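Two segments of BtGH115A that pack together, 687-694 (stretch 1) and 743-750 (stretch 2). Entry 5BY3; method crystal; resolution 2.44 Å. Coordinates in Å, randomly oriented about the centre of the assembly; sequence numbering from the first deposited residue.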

# COMPACT_ATOMS: atom_id res chain seq x y z
N THR A 687 -29.99 -17.68 33.27
CA THR A 687 -29.57 -18.79 32.37
C THR A 687 -28.34 -19.66 32.76
O THR A 687 -27.40 -19.21 33.42
CB THR A 687 -29.43 -18.35 30.88
OG1 THR A 687 -28.07 -17.96 30.60
CG2 THR A 687 -30.45 -17.23 30.49
N ASP A 688 -28.39 -20.90 32.28
CA ASP A 688 -27.41 -21.96 32.54
C ASP A 688 -25.96 -21.62 32.11
O ASP A 688 -24.99 -21.91 32.82
CB ASP A 688 -27.94 -23.24 31.83
CG ASP A 688 -27.09 -24.50 32.06
OD1 ASP A 688 -26.29 -24.57 33.02
OD2 ASP A 688 -27.23 -25.46 31.26
N SER A 689 -25.84 -20.97 30.95
CA SER A 689 -24.57 -20.88 30.23
C SER A 689 -24.35 -19.48 29.69
O SER A 689 -25.26 -18.64 29.76
CB SER A 689 -24.56 -21.89 29.06
OG SER A 689 -24.23 -23.20 29.50
N VAL A 690 -23.14 -19.25 29.16
CA VAL A 690 -22.73 -17.97 28.52
C VAL A 690 -22.06 -18.23 27.16
O VAL A 690 -21.22 -19.14 27.05
CB VAL A 690 -21.80 -17.11 29.44
CG1 VAL A 690 -20.52 -17.85 29.83
CG2 VAL A 690 -21.48 -15.77 28.80
N GLU A 691 -22.43 -17.44 26.15
CA GLU A 691 -21.77 -17.52 24.83
C GLU A 691 -20.72 -16.43 24.72
O GLU A 691 -21.03 -15.26 24.63
CB GLU A 691 -22.79 -17.41 23.67
CG GLU A 691 -22.24 -17.85 22.31
CD GLU A 691 -23.02 -17.28 21.13
OE1 GLU A 691 -24.16 -17.72 20.86
OE2 GLU A 691 -22.50 -16.37 20.46
N VAL A 692 -19.45 -16.82 24.73
CA VAL A 692 -18.38 -15.83 24.61
C VAL A 692 -17.97 -15.66 23.16
O VAL A 692 -17.56 -16.62 22.52
CB VAL A 692 -17.18 -16.19 25.51
CG1 VAL A 692 -16.09 -15.12 25.43
CG2 VAL A 692 -17.68 -16.37 26.93
N ASP A 693 -18.06 -14.42 22.66
CA ASP A 693 -17.88 -14.04 21.25
C ASP A 693 -16.66 -13.13 21.20
O ASP A 693 -16.69 -12.01 21.66
CB ASP A 693 -19.15 -13.31 20.80
CG ASP A 693 -19.20 -13.05 19.29
OD1 ASP A 693 -18.19 -13.24 18.59
OD2 ASP A 693 -20.28 -12.59 18.81
N ILE A 694 -15.56 -13.65 20.68
CA ILE A 694 -14.26 -12.99 20.71
C ILE A 694 -13.86 -12.62 19.28
O ILE A 694 -13.90 -13.46 18.38
CB ILE A 694 -13.17 -13.88 21.35
CG1 ILE A 694 -13.58 -14.29 22.76
CG2 ILE A 694 -11.83 -13.16 21.40
CD1 ILE A 694 -12.73 -15.40 23.34
N ARG A 743 -14.24 -16.09 17.09
CA ARG A 743 -14.31 -17.33 17.89
C ARG A 743 -15.41 -17.23 18.93
O ARG A 743 -15.36 -16.39 19.85
CB ARG A 743 -12.96 -17.69 18.53
CG ARG A 743 -11.91 -18.17 17.55
CD ARG A 743 -12.20 -19.60 17.07
NE ARG A 743 -11.23 -20.03 16.04
CZ ARG A 743 -11.41 -19.92 14.71
NH1 ARG A 743 -12.51 -19.40 14.20
NH2 ARG A 743 -10.45 -20.32 13.89
N LYS A 744 -16.41 -18.08 18.77
CA LYS A 744 -17.46 -18.27 19.74
C LYS A 744 -17.16 -19.46 20.64
O LYS A 744 -16.66 -20.51 20.19
CB LYS A 744 -18.80 -18.46 19.05
CG LYS A 744 -19.21 -17.23 18.26
CD LYS A 744 -20.65 -17.32 17.77
CE LYS A 744 -21.20 -15.94 17.39
NZ LYS A 744 -20.46 -15.35 16.25
N ILE A 745 -17.45 -19.29 21.92
CA ILE A 745 -17.37 -20.39 22.87
C ILE A 745 -18.54 -20.36 23.85
O ILE A 745 -18.99 -19.29 24.28
CB ILE A 745 -15.98 -20.46 23.58
CG1 ILE A 745 -15.80 -21.81 24.26
CG2 ILE A 745 -15.79 -19.33 24.57
CD1 ILE A 745 -14.35 -22.20 24.43
N VAL A 746 -19.05 -21.54 24.16
CA VAL A 746 -20.08 -21.71 25.18
C VAL A 746 -19.42 -22.29 26.44
O VAL A 746 -18.66 -23.30 26.38
CB VAL A 746 -21.28 -22.52 24.64
CG1 VAL A 746 -22.11 -23.15 25.75
CG2 VAL A 746 -22.16 -21.62 23.75
N LEU A 747 -19.67 -21.62 27.56
CA LEU A 747 -19.14 -22.05 28.87
C LEU A 747 -20.25 -22.14 29.91
O LEU A 747 -21.22 -21.38 29.86
CB LEU A 747 -18.03 -21.12 29.37
CG LEU A 747 -16.78 -20.80 28.52
CD1 LEU A 747 -16.09 -19.55 29.10
CD2 LEU A 747 -15.83 -21.98 28.38
N PRO A 748 -20.11 -23.10 30.86
CA PRO A 748 -21.06 -23.14 31.98
C PRO A 748 -20.70 -22.09 33.03
O PRO A 748 -19.53 -21.97 33.38
CB PRO A 748 -20.85 -24.54 32.56
CG PRO A 748 -19.44 -24.92 32.18
CD PRO A 748 -19.17 -24.24 30.87
N VAL A 749 -21.69 -21.31 33.49
CA VAL A 749 -21.53 -20.53 34.73
C VAL A 749 -21.61 -21.47 35.95
O VAL A 749 -22.07 -22.61 35.83
CB VAL A 749 -22.58 -19.37 34.88
CG1 VAL A 749 -22.67 -18.55 33.60
CG2 VAL A 749 -23.96 -19.88 35.31
N THR A 750 -21.15 -21.01 37.11
CA THR A 750 -21.56 -21.67 38.35
C THR A 750 -22.87 -21.05 38.85
O THR A 750 -23.75 -21.77 39.35
CB THR A 750 -20.47 -21.66 39.44
OG1 THR A 750 -19.78 -20.41 39.43
CG2 THR A 750 -19.48 -22.80 39.23

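Strands 689-694 and 743-748 run antiparallel, their directions 160° apart, and hydrogen-bonded pairs alternate with non-hydrogen-bonded ones. Arg743, the first residue of stretch 2, pairs with Ile694: Arg743 N donates to Ile694 O and Ile694 N to Arg743 O, both at 2.9 Å. Its side chain starts on the apolar face, but the long arm carries the guanidinium away to partners elsewhere in the structure. Lys744 lies on the other face with Asp693 and Glu691, where its flexible chain suits an acidic setting; Lys744 NZ forms a long salt bridge with Asp693 OD2 (3.8 Å), while Lys744 CE lies 3.4 Å from Glu691 OE2. Ile745 pairs with Val692 through short bonds, Val692 N to Ile745 O at 2.6 Å and Ile745 N to Val692 O at 2.7 Å. Both residues are beta-branched, a shape favourable to extended backbone, and Ile745 CG2 packs 3.6 Å from Val692 CB. Val746, on the charged face, rests CG2 against the aliphatic Glu691 CG (4.0 Å). Leu747 exchanges two 3.0 Å bonds with Val690, N to O each way, and reaches diagonally, CD1 lying 4.2 Å from Val692 CG2. Pro748, lacking an amide hydrogen, fits a non-hydrogen-bonded position beside Ser689. Beyond it, Val749 N bonds weakly to Asp688 O (3.4 Å), and Val749 CG1 approaches Val690 CG1 (4.4 Å). Thr750 makes no contact.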